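Catalase (Corynebacterium glutamicum, PDB 4B7H) breaks hydrogen peroxide down to water and oxygen at a haem group, carries bound NADPH, and is inhibited by nitric oxide. Local coordinates at residues Asp93-Lys99 / Thr132-Tyr137; Ser203-Gly208 / Asp267-Trp271; His229-Arg233 / Leu304-Phe310. All coordinates share one frame. Where two conformers were deposited one is given. Residue numbers count along the deposited sequence, not the author numbering.

Interaction 1. Residues Asp93-Lys99 / Thr132-Tyr137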
loop_
_atom_site.group_PDB
_atom_site.type_symbol
_atom_site.label_atom_id
_atom_site.label_comp_id
_atom_site.label_asym_id
_atom_site.label_seq_id
_atom_site.Cartn_x
_atom_site.Cartn_y
_atom_site.Cartn_z
ATOM N N ASP A 93 -11.201 -30.754 17.586
ATOM C CA ASP A 93 -10.528 -30.822 18.877
ATOM C C ASP A 93 -11.176 -29.951 19.951
ATOM O O ASP A 93 -11.393 -30.409 21.074
ATOM C CB ASP A 93 -9.042 -30.499 18.741
ATOM C CG ASP A 93 -8.257 -30.914 19.962
ATOM O OD1 ASP A 93 -7.972 -32.129 20.102
ATOM O OD2 ASP A 93 -7.930 -30.027 20.787
ATOM N N LEU A 94 -11.519 -28.711 19.605
ATOM C CA LEU A 94 -12.053 -27.781 20.600
ATOM C C LEU A 94 -13.405 -28.227 21.170
ATOM O O LEU A 94 -13.816 -27.744 22.229
ATOM C CB LEU A 94 -12.186 -26.362 20.033
ATOM C CG LEU A 94 -13.461 -26.048 19.235
ATOM C CD1 LEU A 94 -13.576 -24.544 19.016
ATOM C CD2 LEU A 94 -13.491 -26.782 17.894
ATOM N N PHE A 95 -14.099 -29.127 20.470
ATOM C CA PHE A 95 -15.443 -29.545 20.881
ATOM C C PHE A 95 -15.457 -30.868 21.646
ATOM O O PHE A 95 -16.524 -31.352 22.021
ATOM C CB PHE A 95 -16.384 -29.643 19.668
ATOM C CG PHE A 95 -16.763 -28.312 19.068
ATOM C CD1 PHE A 95 -16.979 -27.195 19.871
ATOM C CD2 PHE A 95 -16.929 -28.189 17.695
ATOM C CE1 PHE A 95 -17.334 -25.972 19.303
ATOM C CE2 PHE A 95 -17.285 -26.976 17.119
ATOM C CZ PHE A 95 -17.491 -25.868 17.923
ATOM N N GLN A 96 -14.283 -31.454 21.875
ATOM C CA GLN A 96 -14.203 -32.726 22.604
ATOM C C GLN A 96 -14.475 -32.536 24.106
ATOM O O GLN A 96 -14.332 -31.432 24.632
ATOM C CB GLN A 96 -12.851 -33.406 22.352
ATOM C CG GLN A 96 -12.561 -33.676 20.876
ATOM C CD GLN A 96 -13.663 -34.470 20.195
ATOM O OE1 GLN A 96 -13.920 -35.627 20.545
ATOM N NE2 GLN A 96 -14.328 -33.852 19.219
ATOM N N PRO A 97 -14.892 -33.610 24.804
ATOM C CA PRO A 97 -15.314 -33.465 26.203
ATOM C C PRO A 97 -14.286 -32.767 27.091
ATOM O O PRO A 97 -13.088 -33.047 27.016
ATOM C CB PRO A 97 -15.502 -34.916 26.660
ATOM C CG PRO A 97 -15.903 -35.634 25.420
ATOM C CD PRO A 97 -15.125 -34.981 24.307
ATOM N N GLY A 98 -14.762 -31.829 27.901
ATOM C CA GLY A 98 -13.915 -31.160 28.869
ATOM C C GLY A 98 -12.978 -30.082 28.347
ATOM O O GLY A 98 -12.323 -29.417 29.149
ATOM N N LYS A 99 -12.899 -29.898 27.028
ATOM C CA LYS A 99 -11.938 -28.952 26.451
ATOM C C LYS A 99 -12.223 -27.513 26.871
ATOM O O LYS A 99 -13.378 -27.085 26.911
ATOM C CB LYS A 99 -11.923 -29.058 24.919
ATOM C CG LYS A 99 -11.292 -30.336 24.370
ATOM C CD LYS A 99 -9.774 -30.242 24.282
ATOM C CE LYS A 99 -9.180 -31.523 23.701
ATOM N NZ LYS A 99 -7.741 -31.369 23.326
ATOM N N THR A 132 -7.634 -22.928 18.885
ATOM C CA THR A 132 -7.611 -24.364 19.162
ATOM C C THR A 132 -6.232 -24.981 18.943
ATOM O O THR A 132 -5.348 -24.378 18.318
ATOM C CB THR A 132 -8.670 -25.164 18.336
ATOM O OG1 THR A 132 -8.082 -25.685 17.135
ATOM C CG2 THR A 132 -9.890 -24.318 17.996
ATOM N N GLU A 133 -6.066 -26.201 19.442
ATOM C CA GLU A 133 -4.808 -26.929 19.315
ATOM C C GLU A 133 -4.563 -27.394 17.879
ATOM O O GLU A 133 -3.459 -27.807 17.540
ATOM C CB GLU A 133 -4.780 -28.127 20.271
ATOM C CG GLU A 133 -4.821 -27.740 21.749
ATOM C CD GLU A 133 -4.840 -28.941 22.680
ATOM O OE1 GLU A 133 -4.463 -30.050 22.243
ATOM O OE2 GLU A 133 -5.237 -28.773 23.852
ATOM N N GLU A 134 -5.597 -27.336 17.044
ATOM C CA GLU A 134 -5.468 -27.698 15.629
ATOM C C GLU A 134 -5.675 -26.481 14.727
ATOM O O GLU A 134 -6.001 -26.614 13.542
ATOM C CB GLU A 134 -6.399 -28.869 15.265
ATOM C CG GLU A 134 -6.008 -30.129 16.040
ATOM C CD GLU A 134 -6.830 -31.379 15.754
ATOM O OE1 GLU A 134 -7.868 -31.309 15.069
ATOM O OE2 GLU A 134 -6.424 -32.456 16.248
ATOM N N GLY A 135 -5.458 -25.296 15.293
ATOM C CA GLY A 135 -5.532 -24.054 14.541
ATOM C C GLY A 135 -6.638 -23.126 15.013
ATOM O O GLY A 135 -7.467 -23.498 15.850
ATOM N N ASN A 136 -6.651 -21.904 14.485
ATOM C CA ASN A 136 -7.714 -20.954 14.806
ATOM C C ASN A 136 -8.985 -21.339 14.067
ATOM O O ASN A 136 -8.985 -21.456 12.846
ATOM C CB ASN A 136 -7.325 -19.515 14.445
ATOM C CG ASN A 136 -6.162 -18.994 15.279
ATOM O OD1 ASN A 136 -5.880 -19.527 16.355
ATOM N ND2 ASN A 136 -5.484 -17.949 14.787
ATOM N N TYR A 137 -10.059 -21.552 14.820
ATOM C CA TYR A 137 -11.366 -21.829 14.241
ATOM C C TYR A 137 -12.243 -20.612 14.487
ATOM O O TYR A 137 -12.552 -20.287 15.642
ATOM C CB TYR A 137 -11.987 -23.068 14.896
ATOM C CG TYR A 137 -13.390 -23.381 14.416
ATOM C CD1 TYR A 137 -13.781 -23.091 13.112
ATOM C CD2 TYR A 137 -14.331 -23.956 15.268
ATOM C CE1 TYR A 137 -15.064 -23.368 12.671
ATOM C CE2 TYR A 137 -15.622 -24.234 14.829
ATOM C CZ TYR A 137 -15.976 -23.938 13.532
ATOM O OH TYR A 137 -17.252 -24.210 13.095
HETATM O O HOH W 1 -10.001 -29.776 15.067
HETATM O O HOH W 2 -8.329 -27.369 20.752
HETATM O O HOH W 3 -8.008 -33.886 18.134
HETATM O O HOH W 4 -5.210 -32.094 20.705
HETATM O O HOH W 5 -10.125 -27.743 17.001
#
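The hydrogen bonding between 93-99 and 132-137 runs entirely through water. Asp93 is the hub. Its OD2 takes a hydrogen bond from water 2, which accepts from Glu133 N, while its OD1 receives waters 3 and 4, which also donate to Glu134 OE2 and Glu133 OE1. Water 1 carries Asp93 N to Glu134 OE1, and water 5 carries Leu94 N to Thr132 OG1.

Three carboxylates crowd together, with Asp93 OD2 3.8 Å from Glu133 OE1. Waters 3 and 4 sit between carboxylates and donate to both sides; waters 1, 2 and 5 accept from backbone N-H groups. Lys99 offsets part of the charge: its NZ makes a 2.9 Å salt bridge to Asp93 OD2 and a long one, 3.6 Å, to Glu133 OE2.

Beneath the polar layer the contact turns apolar. Leu94 CB packs on Thr132 CG2 at 3.7 Å, and Leu94 CD1 reaches the edge of the Tyr137 ring at CD2, 3.9 Å away. Phe95 CE2 meets Tyr137 CE2 at the same 3.9 Å. The Tyr137 hydroxyl is hydrogen-bonded to that of Tyr228, and Leu94 also packs on Phe130 of strand 125-132.

Each backbone is shaped by its own bonds. Residues 93-95 form a 3-10 turn, followed by a type II turn from Gln96 to Lys99 with Gly98 at positive phi. Opposite, Thr132 OG1 accepts from Glu134 N, an ST turn set within the type I turn Thr132-Gly135. That tight turn makes a beta hairpin of strands 125-132 and 135-142, and the connection between strands 73-82 and 100-108 packs against its tip, at one end of the catalase beta-barrel.

Interaction 2. Residues Ser203-Gly208 / Asp267-Trp271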
loop_
_atom_site.group_PDB
_atom_site.type_symbol
_atom_site.label_atom_id
_atom_site.label_comp_id
_atom_site.label_asym_id
_atom_site.label_seq_id
_atom_site.Cartn_x
_atom_site.Cartn_y
_atom_site.Cartn_z
ATOM N N SER A 203 -24.153 -5.518 23.365
ATOM C CA SER A 203 -23.607 -6.721 22.754
ATOM C C SER A 203 -23.865 -7.966 23.586
ATOM O O SER A 203 -23.827 -9.082 23.060
ATOM C CB SER A 203 -22.106 -6.578 22.559
ATOM O OG SER A 203 -21.813 -5.510 21.691
ATOM N N ARG A 204 -24.093 -7.777 24.888
ATOM C CA ARG A 204 -24.287 -8.888 25.816
ATOM C C ARG A 204 -25.717 -9.413 25.802
ATOM O O ARG A 204 -25.966 -10.563 26.187
ATOM C CB ARG A 204 -23.926 -8.454 27.238
ATOM C CG ARG A 204 -22.519 -7.863 27.363
ATOM C CD ARG A 204 -22.222 -7.417 28.793
ATOM N NE ARG A 204 -22.987 -6.229 29.161
ATOM C CZ ARG A 204 -23.814 -6.144 30.197
ATOM N NH1 ARG A 204 -24.000 -7.182 31.008
ATOM N NH2 ARG A 204 -24.455 -5.006 30.422
ATOM N N HIS A 205 -26.648 -8.567 25.365
ATOM C CA HIS A 205 -28.072 -8.879 25.401
ATOM C C HIS A 205 -28.638 -9.237 24.030
ATOM O O HIS A 205 -29.687 -8.726 23.614
ATOM C CB HIS A 205 -28.834 -7.702 26.012
ATOM C CG HIS A 205 -28.518 -7.472 27.459
ATOM N ND1 HIS A 205 -27.487 -6.662 27.883
ATOM C CD2 HIS A 205 -29.086 -7.973 28.582
ATOM C CE1 HIS A 205 -27.444 -6.657 29.204
ATOM N NE2 HIS A 205 -28.402 -7.449 29.653
ATOM N N GLN A 206 -27.928 -10.120 23.333
ATOM C CA GLN A 206 -28.364 -10.634 22.039
ATOM C C GLN A 206 -27.797 -12.033 21.889
ATOM O O GLN A 206 -26.737 -12.346 22.449
ATOM C CB GLN A 206 -27.846 -9.748 20.897
ATOM C CG GLN A 206 -26.330 -9.821 20.742
ATOM C CD GLN A 206 -25.760 -8.796 19.796
ATOM O OE1 GLN A 206 -26.484 -8.146 19.029
ATOM N NE2 GLN A 206 -24.444 -8.632 19.853
ATOM N N ASP A 207 -28.509 -12.885 21.159
ATOM C CA ASP A 207 -27.956 -14.169 20.753
ATOM C C ASP A 207 -26.955 -13.968 19.623
ATOM O O ASP A 207 -26.953 -12.929 18.948
ATOM C CB ASP A 207 -29.042 -15.092 20.201
ATOM C CG ASP A 207 -29.975 -15.644 21.264
ATOM O OD1 ASP A 207 -29.602 -15.698 22.460
ATOM O OD2 ASP A 207 -31.085 -16.068 20.865
ATOM N N GLY A 208 -26.145 -14.996 19.387
ATOM C CA GLY A 208 -25.348 -15.072 18.177
ATOM C C GLY A 208 -25.712 -16.334 17.422
ATOM O O GLY A 208 -26.264 -17.279 17.999
ATOM N N ASP A 267 -18.448 -8.421 35.601
ATOM C CA ASP A 267 -19.746 -8.929 35.168
ATOM C C ASP A 267 -19.592 -9.612 33.811
ATOM O O ASP A 267 -20.083 -9.118 32.786
ATOM C CB ASP A 267 -20.759 -7.780 35.094
ATOM C CG ASP A 267 -22.184 -8.260 34.876
ATOM O OD1 ASP A 267 -22.457 -9.462 35.076
ATOM O OD2 ASP A 267 -23.040 -7.423 34.514
ATOM N N PHE A 268 -18.904 -10.745 33.812
ATOM C CA PHE A 268 -18.536 -11.413 32.571
ATOM C C PHE A 268 -19.750 -12.012 31.867
ATOM O O PHE A 268 -20.439 -12.853 32.437
ATOM C CB PHE A 268 -17.523 -12.522 32.858
ATOM C CG PHE A 268 -16.305 -12.066 33.627
ATOM C CD1 PHE A 268 -15.640 -10.886 33.298
ATOM C CD2 PHE A 268 -15.826 -12.828 34.686
ATOM C CE1 PHE A 268 -14.511 -10.485 34.013
ATOM C CE2 PHE A 268 -14.713 -12.435 35.399
ATOM C CZ PHE A 268 -14.050 -11.260 35.061
ATOM N N PRO A 269 -20.011 -11.596 30.617
ATOM C CA PRO A 269 -21.159 -12.141 29.888
ATOM C C PRO A 269 -20.898 -13.562 29.391
ATOM O O PRO A 269 -19.760 -13.911 29.027
ATOM C CB PRO A 269 -21.321 -11.176 28.710
ATOM C CG PRO A 269 -19.944 -10.662 28.464
ATOM C CD PRO A 269 -19.299 -10.568 29.835
ATOM N N ILE A 270 -21.957 -14.369 29.386
ATOM C CA ILE A 270 -21.875 -15.777 29.031
ATOM C C ILE A 270 -22.922 -16.102 27.970
ATOM O O ILE A 270 -24.013 -15.521 27.963
ATOM C CB ILE A 270 -22.102 -16.662 30.282
ATOM C CG1 ILE A 270 -21.011 -16.406 31.323
ATOM C CG2 ILE A 270 -22.147 -18.139 29.920
ATOM C CD1 ILE A 270 -21.362 -16.910 32.702
ATOM N N TRP A 271 -22.572 -17.003 27.059
ATOM C CA TRP A 271 -23.518 -17.561 26.099
ATOM C C TRP A 271 -23.450 -19.075 26.154
ATOM O O TRP A 271 -22.359 -19.650 26.223
ATOM C CB TRP A 271 -23.163 -17.133 24.676
ATOM C CG TRP A 271 -23.516 -15.718 24.329
ATOM C CD1 TRP A 271 -24.589 -15.300 23.590
ATOM C CD2 TRP A 271 -22.802 -14.531 24.707
ATOM N NE1 TRP A 271 -24.588 -13.924 23.486
ATOM C CE2 TRP A 271 -23.498 -13.431 24.155
ATOM C CE3 TRP A 271 -21.639 -14.292 25.448
ATOM C CZ2 TRP A 271 -23.069 -12.112 24.321
ATOM C CZ3 TRP A 271 -21.210 -12.978 25.615
ATOM C CH2 TRP A 271 -21.924 -11.903 25.052
HETATM O O HOH W 6 -22.591 -9.623 31.497
#
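Trp271 makes the one direct hydrogen bond between these segments: its indole NE1 donates to Gln206 O at 2.9 Å, with an N-H...O angle of 168°, close to straight. The indole's only donor is thus satisfied by a main-chain carbonyl of the loop 203-208. The same ring edge runs on past Ser203 O, 3.4 Å from Trp271 CZ2, and Arg204 CA lies 3.8 Å from that carbon. Ser203 O also accepts a weak bond from Gln206 NE2 at 3.3 Å.

Arg204 divides its polar groups among several partners. NH1 donates to water 6 at 2.9 Å, and this water in turn donates to Asp267 O at 2.9 Å. The pairing of Arg204 NH1 with Asp267 OD2 is long, 3.6 Å, and the oxygen lies well out of the guanidinium plane, so it is electrostatic with no N-H aimed at it. The stronger salt bridge is made by NE to Asp258 of helix 254-264. The arginine's aliphatic part is used too, with CG resting 3.8 Å from Pro269 CB.

Other polar groups find partners outside the pair. Arg204 O accepts from Thr232 OG1 and Gln234 NE2; Ser203 OG bonds to His74 NE2; Asp207 places OD2 in a salt bridge with Lys231 and OD1 on Thr232 N.

The chemistry therefore grades from a buried, well-directed hydrogen bond at Trp271, where loop 203-208 meets the start of strand 270-279, to a long, undirected charge pair with exposed Asp267, beside a water bridge to that residue's main-chain O.

Interaction 3. Residues His229-Arg233 / Leu304-Phe310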
loop_
_atom_site.group_PDB
_atom_site.type_symbol
_atom_site.label_atom_id
_atom_site.label_comp_id
_atom_site.label_asym_id
_atom_site.label_seq_id
_atom_site.Cartn_x
_atom_site.Cartn_y
_atom_site.Cartn_z
ATOM N N HIS A 229 -25.918 -21.984 17.423
ATOM C CA HIS A 229 -26.699 -21.025 18.174
ATOM C C HIS A 229 -25.998 -20.681 19.462
ATOM O O HIS A 229 -25.632 -21.547 20.209
ATOM C CB HIS A 229 -28.122 -21.616 18.484
ATOM C CG HIS A 229 -28.976 -21.880 17.273
ATOM N ND1 HIS A 229 -30.083 -21.218 17.020
ATOM C CD2 HIS A 229 -28.843 -22.810 16.300
ATOM C CE1 HIS A 229 -30.601 -21.680 15.923
ATOM N NE2 HIS A 229 -29.848 -22.669 15.492
ATOM N N PHE A 230 -25.778 -19.398 19.695
ATOM C CA PHE A 230 -25.131 -18.923 20.907
ATOM C C PHE A 230 -26.179 -18.166 21.716
ATOM O O PHE A 230 -26.565 -17.045 21.358
ATOM C CB PHE A 230 -23.924 -18.044 20.553
ATOM C CG PHE A 230 -22.978 -18.695 19.573
ATOM C CD1 PHE A 230 -22.302 -19.860 19.913
ATOM C CD2 PHE A 230 -22.776 -18.155 18.314
ATOM C CE1 PHE A 230 -21.437 -20.472 19.012
ATOM C CE2 PHE A 230 -21.911 -18.760 17.411
ATOM C CZ PHE A 230 -21.246 -19.920 17.758
ATOM N N LYS A 231 -26.673 -18.799 22.781
ATOM C CA LYS A 231 -27.855 -18.298 23.475
ATOM C C LYS A 231 -27.448 -17.464 24.687
ATOM O O LYS A 231 -26.829 -17.972 25.630
ATOM C CB LYS A 231 -28.788 -19.451 23.875
ATOM C CG LYS A 231 -29.185 -20.373 22.711
ATOM C CD LYS A 231 -29.973 -19.652 21.626
ATOM C CE LYS A 231 -31.347 -19.214 22.120
ATOM N NZ LYS A 231 -32.169 -18.635 21.005
ATOM N N THR A 232 -27.781 -16.177 24.653
ATOM C CA THR A 232 -27.298 -15.266 25.680
ATOM C C THR A 232 -27.871 -15.569 27.062
ATOM O O THR A 232 -29.080 -15.716 27.228
ATOM C CB THR A 232 -27.581 -13.797 25.329
ATOM O OG1 THR A 232 -27.274 -12.993 26.472
ATOM C CG2 THR A 232 -29.043 -13.595 24.942
ATOM N N ARG A 233 -26.994 -15.667 28.055
ATOM C CA ARG A 233 -27.447 -15.841 29.426
ATOM C C ARG A 233 -27.954 -14.541 30.030
ATOM O O ARG A 233 -28.646 -14.552 31.056
ATOM C CB ARG A 233 -26.339 -16.421 30.295
ATOM C CG ARG A 233 -26.126 -17.888 30.068
ATOM C CD ARG A 233 -25.523 -18.550 31.286
ATOM N NE ARG A 233 -25.090 -19.900 30.962
ATOM C CZ ARG A 233 -24.283 -20.631 31.721
ATOM N NH1 ARG A 233 -23.820 -20.141 32.863
ATOM N NH2 ARG A 233 -23.941 -21.848 31.333
ATOM N N LEU A 304 -32.527 -27.423 19.746
ATOM C CA LEU A 304 -31.159 -27.091 20.110
ATOM C C LEU A 304 -30.556 -28.179 20.998
ATOM O O LEU A 304 -31.188 -28.631 21.959
ATOM C CB LEU A 304 -31.100 -25.726 20.792
ATOM C CG LEU A 304 -31.706 -24.570 19.983
ATOM C CD1 LEU A 304 -31.497 -23.243 20.706
ATOM C CD2 LEU A 304 -31.172 -24.509 18.541
ATOM N N ILE A 305 -29.346 -28.607 20.645
ATOM C CA ILE A 305 -28.598 -29.614 21.397
ATOM C C ILE A 305 -27.422 -28.919 22.082
ATOM O O ILE A 305 -26.640 -28.239 21.426
ATOM C CB ILE A 305 -28.056 -30.733 20.470
ATOM C CG1 ILE A 305 -29.171 -31.669 20.012
ATOM C CG2 ILE A 305 -27.033 -31.583 21.193
ATOM C CD1 ILE A 305 -29.972 -31.174 18.886
ATOM N N PRO A 306 -27.286 -29.077 23.409
ATOM C CA PRO A 306 -26.249 -28.330 24.135
ATOM C C PRO A 306 -24.833 -28.849 23.892
ATOM O O PRO A 306 -24.637 -30.049 23.703
ATOM C CB PRO A 306 -26.638 -28.538 25.600
ATOM C CG PRO A 306 -27.340 -29.866 25.607
ATOM C CD PRO A 306 -28.128 -29.876 24.318
ATOM N N VAL A 307 -23.861 -27.939 23.899
ATOM C CA VAL A 307 -22.461 -28.286 23.676
ATOM C C VAL A 307 -21.622 -27.810 24.858
ATOM O O VAL A 307 -20.796 -28.557 25.397
ATOM C CB VAL A 307 -21.916 -27.653 22.370
ATOM C CG1 VAL A 307 -20.438 -27.972 22.200
ATOM C CG2 VAL A 307 -22.720 -28.135 21.166
ATOM N N GLY A 308 -21.835 -26.562 25.261
ATOM C CA GLY A 308 -21.037 -25.955 26.315
ATOM C C GLY A 308 -21.399 -24.492 26.463
ATOM O O GLY A 308 -22.523 -24.107 26.149
ATOM N N TYR A 309 -20.470 -23.677 26.957
ATOM C CA TYR A 309 -20.708 -22.242 27.064
ATOM C C TYR A 309 -19.416 -21.498 26.782
ATOM O O TYR A 309 -18.328 -22.078 26.852
ATOM C CB TYR A 309 -21.236 -21.868 28.458
ATOM C CG TYR A 309 -20.216 -22.007 29.575
ATOM C CD1 TYR A 309 -20.060 -23.208 30.260
ATOM C CD2 TYR A 309 -19.415 -20.932 29.954
ATOM C CE1 TYR A 309 -19.124 -23.337 31.282
ATOM C CE2 TYR A 309 -18.478 -21.046 30.966
ATOM C CZ TYR A 309 -18.336 -22.250 31.633
ATOM O OH TYR A 309 -17.399 -22.353 32.646
ATOM N N PHE A 310 -19.521 -20.210 26.475
ATOM C CA PHE A 310 -18.331 -19.371 26.467
ATOM C C PHE A 310 -18.560 -18.125 27.313
ATOM O O PHE A 310 -19.700 -17.696 27.526
ATOM C CB PHE A 310 -17.802 -19.072 25.046
ATOM C CG PHE A 310 -18.662 -18.145 24.226
ATOM C CD1 PHE A 310 -18.606 -16.770 24.417
ATOM C CD2 PHE A 310 -19.477 -18.649 23.216
ATOM C CE1 PHE A 310 -19.371 -15.913 23.639
ATOM C CE2 PHE A 310 -20.253 -17.798 22.435
ATOM C CZ PHE A 310 -20.200 -16.429 22.652
#
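Strands 223-232 and 305-314 meet here through side chains alone; strand 270-279 pairs with both and lies between them in the sheet. The segments run 60° apart and meet through three separate groups of residues.

At one end His229, chi1 m, presents a ring face to Leu304. With its own m,t rotamer, Leu304 sets CD2 3.6 Å from the centroid of the His229 ring and only 7° off the normal, a CH-pi contact. Chi1 and chi2, both m, fold Lys231 so that its CD lies 4.0 Å from Leu304 CD1; a further m at chi3 turns the end of the chain, and NZ makes a salt bridge to Asp207.

Phe310 leaves its backbone sideways, but chi1 near 71° (p) swings the ring toward Phe230, which is in m. The edge of Phe310 then points at the face of Phe230 in an offset edge-to-face pair, centroids 5.8 Å apart and planes at 68°. Tyr309 is also p, and its CB sits 3.9 Å from NH2 of the extended Arg233, whose NE bridges to Asp272. Just before Tyr309 and Phe310, Val307 and Gly308 face Val273 together in a classic beta bulge.

The contact is thus mostly apolar and aromatic. His229, whose side chain touches the bound NADPH, has one ring face covered by Leu304 CD2, while its NE2 bonds to Gln276.

In the fold
All three contacts reach one antiparallel sheet, the curled beta-barrel of the catalase fold. Interaction 1 closes before the others open, whereas interactions 2 and 3 alternate along the chain. The latter pair is the tighter, with centres about 11 Å apart: Gly208 O and Phe230 N are 2.8 Å apart, a probable hydrogen bond, and Trp271 of interaction 2 sits on the strand that separates those of interaction 3. Interaction 1 lies about 16 Å from interaction 3 between centres, touching it where Phe95 CD1 packs on Val307 CG1 at 4.2 Å, and about 22 Å from interaction 2 without contact. NADPH touches interaction 3 at His229 and lies about 6 Å from the side chain of Asp207 in interaction 2.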